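Local structure of L-arabinose ABC transporter, periplasmic L-arabinose-binding protein (Burkholderia thailandensis, 4KZK) at residues A[154-159]-A[196-201]; A[162-167]-A[232-237]; A[170-175]-A[222-227]. The protein probably captures L-arabinose in the periplasm for an ABC transporter, and also binds beta-D-galactose in its pocket. All coordinates share one frame; numbering follows the deposited sequence.

Contact 1 (A[154-159]-A[196-201]); sequences AIAAEA and AGFAAA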
ATOM      1  N   ALA A 154     -14.939  -2.076  -8.339  1.00 11.05           N
ATOM      2  CA  ALA A 154     -15.654  -1.151  -7.424  1.00 10.79           C
ATOM      3  C   ALA A 154     -15.980   0.139  -8.164  1.00 10.55           C
ATOM      4  O   ALA A 154     -17.090   0.643  -8.098  1.00 10.90           O
ATOM      5  CB  ALA A 154     -14.818  -0.839  -6.197  1.00 10.44           C
ATOM      6  N   ILE A 155     -14.999   0.675  -8.876  1.00 10.09           N
ATOM      7  CA  ILE A 155     -15.178   1.904  -9.604  1.00 10.24           C
ATOM      8  C   ILE A 155     -16.244   1.718 -10.692  1.00 10.76           C
ATOM      9  O   ILE A 155     -17.176   2.523 -10.801  1.00 11.25           O
ATOM     10  CB  ILE A 155     -13.841   2.368 -10.240  1.00  9.96           C
ATOM     11  CG1 ILE A 155     -12.862   2.829  -9.146  1.00  9.54           C
ATOM     12  CG2 ILE A 155     -14.092   3.496 -11.226  1.00 10.30           C
ATOM     13  CD1 ILE A 155     -11.467   3.164  -9.640  1.00  9.51           C
ATOM     14  N   ALA A 156     -16.126   0.644 -11.478  1.00 10.91           N
ATOM     15  CA  ALA A 156     -17.073   0.354 -12.577  1.00 11.73           C
ATOM     16  C   ALA A 156     -18.504   0.247 -12.062  1.00 12.33           C
ATOM     17  O   ALA A 156     -19.457   0.758 -12.687  1.00 12.78           O
ATOM     18  CB  ALA A 156     -16.686  -0.923 -13.290  1.00 12.09           C
ATOM     19  N   ALA A 157     -18.667  -0.426 -10.928  1.00 12.29           N
ATOM     20  CA  ALA A 157     -20.005  -0.613 -10.343  1.00 12.90           C
ATOM     21  C   ALA A 157     -20.655   0.706  -9.920  1.00 13.04           C
ATOM     22  O   ALA A 157     -21.854   0.925 -10.103  1.00 13.94           O
ATOM     23  CB  ALA A 157     -19.963  -1.587  -9.181  1.00 12.97           C
ATOM     24  N   GLU A 158     -19.864   1.611  -9.365  1.00 12.55           N
ATOM     25  CA  GLU A 158     -20.413   2.896  -8.912  1.00 13.03           C
ATOM     26  C   GLU A 158     -20.702   3.783 -10.119  1.00 13.75           C
ATOM     27  O   GLU A 158     -21.701   4.501 -10.161  1.00 14.05           O
ATOM     28  CB  GLU A 158     -19.453   3.553  -7.923  1.00 12.45           C
ATOM     29  CG  GLU A 158     -19.862   4.932  -7.409  1.00 12.74           C
ATOM     30  CD  GLU A 158     -21.206   4.980  -6.705  1.00 13.42           C
ATOM     31  OE1 GLU A 158     -21.762   3.919  -6.332  1.00 13.98           O
ATOM     32  OE2 GLU A 158     -21.703   6.111  -6.500  1.00 14.31           O
ATOM     33  N   ALA A 159     -19.825   3.736 -11.113  1.00 14.29           N
ATOM     34  CA  ALA A 159     -20.071   4.476 -12.347  1.00 15.16           C
ATOM     35  C   ALA A 159     -21.392   4.028 -12.977  1.00 16.46           C
ATOM     36  O   ALA A 159     -22.186   4.857 -13.408  1.00 17.42           O
ATOM     37  CB  ALA A 159     -18.925   4.317 -13.333  1.00 14.96           C
ATOM     38  N   ALA A 196     -14.874  -3.573 -18.279  1.00 19.27           N
ATOM     39  CA  ALA A 196     -16.176  -3.005 -17.970  1.00 19.03           C
ATOM     40  C   ALA A 196     -16.579  -1.932 -18.965  1.00 19.20           C
ATOM     41  O   ALA A 196     -17.581  -1.245 -18.773  1.00 19.62           O
ATOM     42  CB  ALA A 196     -16.141  -2.412 -16.563  1.00 18.22           C
ATOM     43  N   GLY A 197     -15.794  -1.757 -20.020  1.00 19.42           N
ATOM     44  CA  GLY A 197     -16.180  -0.848 -21.092  1.00 20.19           C
ATOM     45  C   GLY A 197     -15.549   0.526 -21.081  1.00 19.65           C
ATOM     46  O   GLY A 197     -15.864   1.358 -21.934  1.00 20.82           O
ATOM     47  N   PHE A 198     -14.633   0.769 -20.145  1.00 18.64           N
ATOM     48  CA  PHE A 198     -13.847   1.997 -20.177  1.00 18.22           C
ATOM     49  C   PHE A 198     -12.849   1.872 -21.313  1.00 19.14           C
ATOM     50  O   PHE A 198     -12.367   0.774 -21.600  1.00 19.84           O
ATOM     51  CB  PHE A 198     -13.146   2.238 -18.831  1.00 16.87           C
ATOM     52  CG  PHE A 198     -14.090   2.640 -17.728  1.00 16.31           C
ATOM     53  CD1 PHE A 198     -14.940   1.698 -17.140  1.00 16.37           C
ATOM     54  CD2 PHE A 198     -14.136   3.944 -17.284  1.00 15.87           C
ATOM     55  CE1 PHE A 198     -15.825   2.071 -16.139  1.00 16.11           C
ATOM     56  CE2 PHE A 198     -15.004   4.317 -16.260  1.00 15.75           C
ATOM     57  CZ  PHE A 198     -15.863   3.386 -15.714  1.00 15.82           C
ATOM     58  N   ALA A 199     -12.543   2.997 -21.948  1.00 19.22           N
ATOM     59  CA  ALA A 199     -11.774   3.011 -23.188  1.00 20.36           C
ATOM     60  C   ALA A 199     -10.275   3.123 -22.929  1.00 20.15           C
ATOM     61  O   ALA A 199      -9.821   3.968 -22.133  1.00 19.29           O
ATOM     62  CB  ALA A 199     -12.242   4.159 -24.067  1.00 21.01           C
ATOM     63  N   ALA A 200      -9.506   2.270 -23.600  1.00 21.28           N
ATOM     64  CA  ALA A 200      -8.057   2.291 -23.489  1.00 21.13           C
ATOM     65  C   ALA A 200      -7.516   3.679 -23.845  1.00 20.99           C
ATOM     66  O   ALA A 200      -6.580   4.164 -23.210  1.00 20.46           O
ATOM     67  CB  ALA A 200      -7.435   1.226 -24.385  1.00 22.31           C
ATOM     68  N   ALA A 201      -8.131   4.318 -24.837  1.00 21.49           N
ATOM     69  CA  ALA A 201      -7.721   5.649 -25.272  1.00 21.53           C
ATOM     70  C   ALA A 201      -7.913   6.739 -24.221  1.00 20.54           C
ATOM     71  O   ALA A 201      -7.292   7.805 -24.316  1.00 21.11           O
ATOM     72  CB  ALA A 201      -8.462   6.031 -26.544  1.00 22.92           C
TER

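Contact 2 (A[162-167]-A[232-237]); sequences RGWNPA and HWVAFG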
ATOM      1  N   ARG A 162     -24.449   5.311 -11.233  1.00 19.99           N
ATOM      2  CA  ARG A 162     -24.678   6.724 -11.586  1.00 20.21           C
ATOM      3  C   ARG A 162     -25.156   6.949 -13.016  1.00 21.00           C
ATOM      4  O   ARG A 162     -25.510   8.077 -13.376  1.00 22.00           O
ATOM      5  CB  ARG A 162     -23.398   7.545 -11.346  1.00 19.52           C
ATOM      6  CG  ARG A 162     -23.002   7.593  -9.893  1.00 18.94           C
ATOM      7  CD  ARG A 162     -21.848   8.531  -9.638  1.00 18.22           C
ATOM      8  NE  ARG A 162     -21.291   8.292  -8.318  1.00 18.11           N
ATOM      9  CZ  ARG A 162     -20.354   9.050  -7.766  1.00 17.52           C
ATOM     10  NH1 ARG A 162     -19.877  10.120  -8.402  1.00 17.78           N
ATOM     11  NH2 ARG A 162     -19.910   8.739  -6.569  1.00 16.74           N
ATOM     12  N   GLY A 163     -25.147   5.899 -13.831  1.00 21.13           N
ATOM     13  CA  GLY A 163     -25.574   5.995 -15.223  1.00 21.59           C
ATOM     14  C   GLY A 163     -24.535   6.604 -16.144  1.00 21.22           C
ATOM     15  O   GLY A 163     -24.857   7.084 -17.233  1.00 22.53           O
ATOM     16  N   TRP A 164     -23.282   6.584 -15.701  1.00 19.31           N
ATOM     17  CA  TRP A 164     -22.183   7.105 -16.493  1.00 18.79           C
ATOM     18  C   TRP A 164     -22.006   6.243 -17.744  1.00 18.92           C
ATOM     19  O   TRP A 164     -22.192   5.036 -17.704  1.00 18.96           O
ATOM     20  CB  TRP A 164     -20.887   7.093 -15.673  1.00 17.78           C
ATOM     21  CG  TRP A 164     -20.771   8.177 -14.667  1.00 17.45           C
ATOM     22  CD1 TRP A 164     -21.766   8.985 -14.199  1.00 18.05           C
ATOM     23  CD2 TRP A 164     -19.583   8.557 -13.955  1.00 16.48           C
ATOM     24  NE1 TRP A 164     -21.267   9.859 -13.253  1.00 17.73           N
ATOM     25  CE2 TRP A 164     -19.930   9.614 -13.090  1.00 16.70           C
ATOM     26  CE3 TRP A 164     -18.254   8.119 -13.979  1.00 16.02           C
ATOM     27  CZ2 TRP A 164     -18.996  10.240 -12.258  1.00 16.08           C
ATOM     28  CZ3 TRP A 164     -17.332   8.745 -13.156  1.00 15.31           C
ATOM     29  CH2 TRP A 164     -17.712   9.799 -12.308  1.00 15.22           C
ATOM     30  N   ASN A 165     -21.678   6.867 -18.862  1.00 19.36           N
ATOM     31  CA  ASN A 165     -21.251   6.144 -20.040  1.00 19.84           C
ATOM     32  C   ASN A 165     -19.756   5.852 -19.910  1.00 19.23           C
ATOM     33  O   ASN A 165     -18.954   6.773 -20.000  1.00 18.98           O
ATOM     34  CB  ASN A 165     -21.542   6.992 -21.278  1.00 20.82           C
ATOM     35  CG  ASN A 165     -21.053   6.349 -22.556  1.00 21.37           C
ATOM     36  OD1 ASN A 165     -20.384   5.316 -22.535  1.00 21.12           O
ATOM     37  ND2 ASN A 165     -21.373   6.964 -23.670  1.00 22.72           N
ATOM     38  N   PRO A 166     -19.378   4.575 -19.688  1.00 19.11           N
ATOM     39  CA  PRO A 166     -17.978   4.296 -19.369  1.00 18.50           C
ATOM     40  C   PRO A 166     -17.016   4.603 -20.503  1.00 19.23           C
ATOM     41  O   PRO A 166     -15.839   4.886 -20.244  1.00 18.65           O
ATOM     42  CB  PRO A 166     -17.964   2.796 -19.038  1.00 18.52           C
ATOM     43  CG  PRO A 166     -19.198   2.248 -19.625  1.00 19.38           C
ATOM     44  CD  PRO A 166     -20.198   3.353 -19.688  1.00 19.57           C
ATOM     45  N   ALA A 167     -17.500   4.562 -21.735  1.00 20.59           N
ATOM     46  CA  ALA A 167     -16.673   4.866 -22.889  1.00 21.22           C
ATOM     47  C   ALA A 167     -16.237   6.331 -22.975  1.00 21.31           C
ATOM     48  O   ALA A 167     -15.363   6.658 -23.765  1.00 21.68           O
ATOM     49  CB  ALA A 167     -17.407   4.479 -24.164  1.00 22.58           C
ATOM     50  N   HIS A 232     -16.397  13.455 -16.656  1.00 18.90           N
ATOM     51  CA  HIS A 232     -16.361  12.475 -15.599  1.00 17.39           C
ATOM     52  C   HIS A 232     -14.997  11.833 -15.532  1.00 15.57           C
ATOM     53  O   HIS A 232     -14.391  11.522 -16.579  1.00 15.20           O
ATOM     54  CB  HIS A 232     -17.387  11.383 -15.851  1.00 17.86           C
ATOM     55  CG  HIS A 232     -18.804  11.829 -15.701  1.00 19.24           C
ATOM     56  ND1 HIS A 232     -19.836  11.255 -16.407  1.00 20.73           N
ATOM     57  CD2 HIS A 232     -19.368  12.767 -14.901  1.00 19.78           C
ATOM     58  CE1 HIS A 232     -20.977  11.822 -16.055  1.00 21.44           C
ATOM     59  NE2 HIS A 232     -20.721  12.737 -15.133  1.00 21.22           N
ATOM     60  N   TRP A 233     -14.542  11.599 -14.302  1.00 13.91           N
ATOM     61  CA  TRP A 233     -13.266  10.929 -14.047  1.00 12.75           C
ATOM     62  C   TRP A 233     -13.369   9.799 -13.055  1.00 11.86           C
ATOM     63  O   TRP A 233     -14.195   9.835 -12.157  1.00 11.48           O
ATOM     64  CB  TRP A 233     -12.262  11.907 -13.450  1.00 12.52           C
ATOM     65  CG  TRP A 233     -11.665  12.874 -14.402  1.00 12.90           C
ATOM     66  CD1 TRP A 233     -12.117  14.132 -14.679  1.00 13.71           C
ATOM     67  CD2 TRP A 233     -10.482  12.678 -15.183  1.00 12.99           C
ATOM     68  NE1 TRP A 233     -11.292  14.724 -15.615  1.00 14.13           N
ATOM     69  CE2 TRP A 233     -10.268  13.864 -15.917  1.00 13.73           C
ATOM     70  CE3 TRP A 233      -9.563  11.628 -15.314  1.00 12.57           C
ATOM     71  CZ2 TRP A 233      -9.184  14.016 -16.791  1.00 14.06           C
ATOM     72  CZ3 TRP A 233      -8.490  11.781 -16.173  1.00 12.88           C
ATOM     73  CH2 TRP A 233      -8.309  12.967 -16.905  1.00 13.67           C
ATOM     74  N   VAL A 234     -12.471   8.832 -13.200  1.00 11.47           N
ATOM     75  CA  VAL A 234     -12.195   7.867 -12.145  1.00 10.89           C
ATOM     76  C   VAL A 234     -10.698   7.920 -11.870  1.00 10.55           C
ATOM     77  O   VAL A 234      -9.906   8.348 -12.735  1.00 11.20           O
ATOM     78  CB  VAL A 234     -12.663   6.437 -12.513  1.00 10.89           C
ATOM     79  CG1 VAL A 234     -14.148   6.407 -12.877  1.00 11.39           C
ATOM     80  CG2 VAL A 234     -11.852   5.864 -13.653  1.00 11.08           C
ATOM     81  N   ALA A 235     -10.308   7.526 -10.661  1.00  9.84           N
ATOM     82  CA  ALA A 235      -8.909   7.615 -10.292  1.00  9.87           C
ATOM     83  C   ALA A 235      -8.549   6.558  -9.286  1.00  9.58           C
ATOM     84  O   ALA A 235      -9.384   6.125  -8.493  1.00  9.73           O
ATOM     85  CB  ALA A 235      -8.578   9.003  -9.745  1.00  9.84           C
ATOM     86  N   PHE A 236      -7.283   6.178  -9.293  1.00  9.92           N
ATOM     87  CA  PHE A 236      -6.767   5.185  -8.378  1.00  9.59           C
ATOM     88  C   PHE A 236      -5.264   5.233  -8.439  1.00 10.07           C
ATOM     89  O   PHE A 236      -4.671   5.671  -9.424  1.00  9.66           O
ATOM     90  CB  PHE A 236      -7.282   3.791  -8.791  1.00  9.75           C
ATOM     91  CG  PHE A 236      -7.105   3.503 -10.262  1.00 10.13           C
ATOM     92  CD1 PHE A 236      -8.075   3.895 -11.176  1.00 10.90           C
ATOM     93  CD2 PHE A 236      -5.951   2.897 -10.741  1.00 10.62           C
ATOM     94  CE1 PHE A 236      -7.917   3.679 -12.527  1.00 11.43           C
ATOM     95  CE2 PHE A 236      -5.796   2.674 -12.090  1.00 11.20           C
ATOM     96  CZ  PHE A 236      -6.774   3.062 -12.989  1.00 11.78           C
ATOM     97  N   GLY A 237      -4.647   4.707  -7.407  1.00 10.56           N
ATOM     98  CA  GLY A 237      -3.200   4.629  -7.361  1.00 10.85           C
ATOM     99  C   GLY A 237      -2.716   3.328  -6.777  1.00 10.85           C
ATOM    100  O   GLY A 237      -3.241   2.236  -7.068  1.00 13.57           O
TER
HETATM  101  O   HOH W   1     -20.336   9.685 -18.470  1.00 26.34           O

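Contact 3 (A[170-175]-A[222-227]); sequences GVLRLA and IAFTKH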
ATOM      1  N   GLY A 170     -12.829   9.716 -18.236  1.00 14.70           N
ATOM      2  CA  GLY A 170     -11.384   9.812 -18.065  1.00 14.25           C
ATOM      3  C   GLY A 170     -10.926   8.848 -16.986  1.00 13.44           C
ATOM      4  O   GLY A 170     -11.547   8.776 -15.939  1.00 12.66           O
ATOM      5  N   VAL A 171      -9.839   8.121 -17.258  1.00 13.44           N
ATOM      6  CA  VAL A 171      -9.276   7.131 -16.337  1.00 13.21           C
ATOM      7  C   VAL A 171      -7.895   7.619 -15.897  1.00 13.22           C
ATOM      8  O   VAL A 171      -6.933   7.569 -16.664  1.00 13.51           O
ATOM      9  CB  VAL A 171      -9.209   5.740 -16.999  1.00 13.65           C
ATOM     10  CG1 VAL A 171      -8.612   4.704 -16.067  1.00 13.05           C
ATOM     11  CG2 VAL A 171     -10.602   5.329 -17.430  1.00 14.13           C
ATOM     12  N   LEU A 172      -7.835   8.132 -14.671  1.00 12.77           N
ATOM     13  CA  LEU A 172      -6.582   8.667 -14.131  1.00 13.00           C
ATOM     14  C   LEU A 172      -5.803   7.570 -13.402  1.00 12.56           C
ATOM     15  O   LEU A 172      -6.170   7.161 -12.300  1.00 11.67           O
ATOM     16  CB  LEU A 172      -6.851   9.840 -13.188  1.00 13.09           C
ATOM     17  CG  LEU A 172      -5.589  10.577 -12.730  1.00 13.55           C
ATOM     18  CD1 LEU A 172      -4.893  11.198 -13.932  1.00 14.02           C
ATOM     19  CD2 LEU A 172      -5.921  11.614 -11.672  1.00 14.20           C
ATOM     20  N   ARG A 173      -4.709   7.121 -14.004  1.00 12.65           N
ATOM     21  CA  ARG A 173      -3.861   6.096 -13.412  1.00 12.89           C
ATOM     22  C   ARG A 173      -2.643   6.740 -12.758  1.00 12.68           C
ATOM     23  O   ARG A 173      -1.683   7.122 -13.437  1.00 12.74           O
ATOM     24  CB  ARG A 173      -3.416   5.098 -14.475  1.00 14.08           C
ATOM     25  CG  ARG A 173      -2.651   3.909 -13.925  1.00 14.55           C
ATOM     26  CD  ARG A 173      -2.137   3.000 -15.020  1.00 16.13           C
ATOM     27  NE  ARG A 173      -0.893   3.460 -15.616  1.00 17.19           N
ATOM     28  CZ  ARG A 173       0.337   3.182 -15.181  1.00 18.22           C
ATOM     29  NH1 ARG A 173       1.383   3.638 -15.858  1.00 20.07           N
ATOM     30  NH2 ARG A 173       0.541   2.449 -14.094  1.00 18.42           N
ATOM     31  N   LEU A 174      -2.681   6.856 -11.439  1.00 11.99           N
ATOM     32  CA  LEU A 174      -1.530   7.374 -10.688  1.00 12.41           C
ATOM     33  C   LEU A 174      -0.475   6.298 -10.656  1.00 13.01           C
ATOM     34  O   LEU A 174      -0.708   5.232 -10.072  1.00 14.35           O
ATOM     35  CB  LEU A 174      -1.915   7.729  -9.256  1.00 12.36           C
ATOM     36  CG  LEU A 174      -2.879   8.887  -9.081  1.00 13.28           C
ATOM     37  CD1 LEU A 174      -3.432   8.848  -7.648  1.00 13.20           C
ATOM     38  CD2 LEU A 174      -2.219  10.208  -9.392  1.00 14.36           C
ATOM     39  N   ALA A 175       0.681   6.564 -11.258  1.00 12.85           N
ATOM     40  CA  ALA A 175       1.641   5.502 -11.524  1.00 13.20           C
ATOM     41  C   ALA A 175       2.942   5.663 -10.760  1.00 13.32           C
ATOM     42  O   ALA A 175       3.526   6.755 -10.695  1.00 14.02           O
ATOM     43  CB  ALA A 175       1.939   5.449 -13.006  1.00 13.82           C
ATOM     44  N   ILE A 222      -1.008  17.772 -13.267  1.00 17.53           N
ATOM     45  CA  ILE A 222      -0.426  17.774 -14.608  1.00 18.17           C
ATOM     46  C   ILE A 222      -1.374  17.101 -15.604  1.00 18.75           C
ATOM     47  O   ILE A 222      -1.592  17.601 -16.711  1.00 19.69           O
ATOM     48  CB  ILE A 222       0.968  17.103 -14.639  1.00 18.30           C
ATOM     49  CG1 ILE A 222       1.980  17.996 -13.918  1.00 18.73           C
ATOM     50  CG2 ILE A 222       1.415  16.828 -16.080  1.00 18.72           C
ATOM     51  CD1 ILE A 222       3.348  17.381 -13.706  1.00 18.92           C
ATOM     52  N   ALA A 223      -1.955  15.980 -15.201  1.00 17.71           N
ATOM     53  CA  ALA A 223      -2.857  15.232 -16.068  1.00 18.05           C
ATOM     54  C   ALA A 223      -4.164  15.979 -16.329  1.00 18.67           C
ATOM     55  O   ALA A 223      -4.660  15.998 -17.462  1.00 19.30           O
ATOM     56  CB  ALA A 223      -3.156  13.873 -15.451  1.00 17.34           C
ATOM     57  N   PHE A 224      -4.753  16.553 -15.279  1.00 18.74           N
ATOM     58  CA  PHE A 224      -6.015  17.287 -15.456  1.00 19.80           C
ATOM     59  C   PHE A 224      -5.834  18.455 -16.405  1.00 21.22           C
ATOM     60  O   PHE A 224      -6.697  18.722 -17.247  1.00 21.48           O
ATOM     61  CB  PHE A 224      -6.558  17.799 -14.126  1.00 19.61           C
ATOM     62  CG  PHE A 224      -7.046  16.721 -13.200  1.00 18.40           C
ATOM     63  CD1 PHE A 224      -7.868  15.700 -13.668  1.00 18.29           C
ATOM     64  CD2 PHE A 224      -6.713  16.737 -11.840  1.00 18.08           C
ATOM     65  CE1 PHE A 224      -8.324  14.707 -12.823  1.00 17.71           C
ATOM     66  CE2 PHE A 224      -7.178  15.736 -10.987  1.00 17.44           C
ATOM     67  CZ  PHE A 224      -7.989  14.723 -11.486  1.00 17.70           C
ATOM     68  N   THR A 225      -4.719  19.157 -16.290  1.00 22.05           N
ATOM     69  CA  THR A 225      -4.445  20.264 -17.207  1.00 23.34           C
ATOM     70  C   THR A 225      -4.424  19.837 -18.675  1.00 24.34           C
ATOM     71  O   THR A 225      -4.931  20.564 -19.530  1.00 24.84           O
ATOM     72  CB  THR A 225      -3.118  20.955 -16.861  1.00 23.79           C
ATOM     73  OG1 THR A 225      -3.192  21.432 -15.519  1.00 23.77           O
ATOM     74  CG2 THR A 225      -2.837  22.141 -17.785  1.00 25.00           C
ATOM     75  N   LYS A 226      -3.834  18.682 -18.975  1.00 24.28           N
ATOM     76  CA  LYS A 226      -3.790  18.195 -20.363  1.00 25.37           C
ATOM     77  C   LYS A 226      -5.094  17.618 -20.881  1.00 25.23           C
ATOM     78  O   LYS A 226      -5.282  17.545 -22.088  1.00 25.77           O
ATOM     79  CB  LYS A 226      -2.721  17.117 -20.530  1.00 26.28           C
ATOM     80  CG  LYS A 226      -1.337  17.618 -20.212  1.00 27.95           C
ATOM     81  CD  LYS A 226      -0.246  16.685 -20.718  1.00 29.58           C
ATOM     82  CE  LYS A 226       1.095  17.125 -20.152  1.00 30.78           C
ATOM     83  NZ  LYS A 226       2.187  16.135 -20.375  1.00 31.77           N
ATOM     84  N   HIS A 227      -5.979  17.181 -19.989  1.00 24.01           N
ATOM     85  CA  HIS A 227      -7.187  16.471 -20.407  1.00 24.44           C
ATOM     86  C   HIS A 227      -8.447  17.139 -19.890  1.00 25.37           C
ATOM     87  O   HIS A 227      -9.273  16.520 -19.215  1.00 25.67           O
ATOM     88  CB  HIS A 227      -7.099  15.013 -19.957  1.00 23.40           C
ATOM     89  CG  HIS A 227      -5.979  14.267 -20.604  1.00 23.38           C
ATOM     90  ND1 HIS A 227      -6.094  13.713 -21.860  1.00 23.74           N
ATOM     91  CD2 HIS A 227      -4.714  14.015 -20.193  1.00 22.90           C
ATOM     92  CE1 HIS A 227      -4.952  13.135 -22.186  1.00 23.81           C
ATOM     93  NE2 HIS A 227      -4.095  13.309 -21.197  1.00 23.24           N
TER

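Contact 1 (A[154-159]-A[196-201])
The Schellman motif that ends helix 180-195 brings Ala-196 and Phe-198 against Ala-156 and Ala-159 of helix 144-161, in one of the alpha/beta lobes of this periplasmic sugar-binding protein. The loop belongs to the beta-alpha-beta unit formed by strand 170-175, helix 180-195 and strand 203-207. At its C-prime residue, Gly-197, phi is 100°, a value at which a CB would press on the carbonyl O of Ala-196; glycine avoids that strain. The chain can then turn so that the amides of Gly-197 and Phe-198 bond back to Lys-194 O and Leu-193 O. Just before the turn, the methyl of Ala-196 meets that of Ala-156, CB to CB at 3.6 Å, and two such small side chains let the helix and the turn come close. Beyond it, Phe-198 has CG turned away from its own carbonyl carbon (chi1 -71°), which swings the ring toward helix 144-161. The ring is buried, also touching Leu-193, Val-169 and Val-234, so a wholly apolar aromatic suits the place. No hydrogen bond crosses between the segments. The leading side of the ring reaches the helix where alanines line it: Ala-156 CA lies obliquely to the ring, 4.1 Å from Phe-198 CE1. One turn further on, the methyl of Ala-159 lies near the ring plane, at its edge, with CB 4.0 Å from Phe-198 CZ.

Contact 2 (A[162-167]-A[232-237])
Trp-164 offers one face of its indole to the imidazole of His-232, and the two flat groups stack almost parallel, with planes 6° apart. The centroid of the five-membered ring of Trp-164 is 3.6 Å from that of His-232, while Trp-164 NE1 sits over the rim of the imidazole, 3.4 Å from His-232 CE1. The six-membered ring is covered from the same side by the CB of His-232, a CH-pi contact 3.7 Å from the ring centroid and close to its normal. At the indole edge, Trp-233 O lies in the ring plane, 3.5 Å from Trp-164 CZ3, and Val-234 CG1 meets that same carbon at 4.0 Å. The edge of the imidazole is polar: in its plane a water hydrogen-bonds to His-232 ND1 at 2.6 Å and accepts from Asn-165 N at 3.1 Å, a bridge that may help hold the imidazole's rotation. This pairing joins the loop between helix 144-161 and strand 170-175 to the N-terminal end of 233-236, an inner strand of the alpha/beta lobe's sheet. Gly-163, with positive phi, closes helix 144-161 in a Schellman motif, after which Trp-164 turns inward against Ala-159 and Ile-261; its broad apolar surface suits a buried position beneath a partly exposed histidine. Next in the chain, Asn-165 makes an Asx turn, its OD1 accepting from Ala-167 N, which approaches from above the carbonyl plane.

Contact 3 (A[170-175]-A[222-227])
Leu-172 points its CB from strand 170-175 toward helix 213-226, which packs on one face of the parallel part of the sheet in this alpha/beta lobe. That helix connects strands 203-207 and 233-236, which flank strand 170-175 in the sheet, so the beta-alpha-beta crossover passes over the strand between them, and Leu-172 meets the end of that helix at Ala-223 and Phe-224. From CB the chain runs to CG, which stands anti to the backbone N (chi1 -172°) and bears the two methyls that divide the work. CD1 reaches the methyl of Ala-223, with Leu-172 CD1 and Ala-223 CB 3.5 Å apart; alanine lets the helix lie close to the strand here. The other methyl, CD2, goes to the ring of Phe-224. The branched leucine thus touches two successive residues of the helix at once. Although the CB of Phe-224 does not point straight at the strand, its long side chain brings the ring over, and the two side chains cross at about a right angle. The same ring stands edge-to-face with Trp-233, while Leu-172 also touches Trp-233, Ala-235, Ala-206 and Ala-246, which makes this an apolar core between sheet and helices. No hydrogen bond crosses between the segments; the contact is apolar packing, and a leucine and a phenylalanine, both without polar side-chain atoms, suit it. At the far tip of the leucine, Leu-172 CD2 lies 3.7 Å from Phe-224 CZ, meeting the ring obliquely.

All three contacts lie in the same lobe, away from the sugar pocket, and differ in how they meet the sheet. Contact 3 is buried, purely apolar packing of strand 170-175 under a crossover helix. Contact 1 joins helix 144-161 to a loop and is only partly buried, its alanines and phenylalanine again apolar. Contact 2, also buried, lies at the N-terminal end of inner strand 233-236 and adds a ring stack and a bridging water. Contacts 2 and 3 use neighbouring strands of one sheet, joined by Val-234 O with Leu-172 N (2.8 Å) and Val-234 N with Gly-170 O. Contacts 1 and 2 abut through Ile-155 and Val-234, and Phe-198 links contact 1 to Val-171 of contact 3.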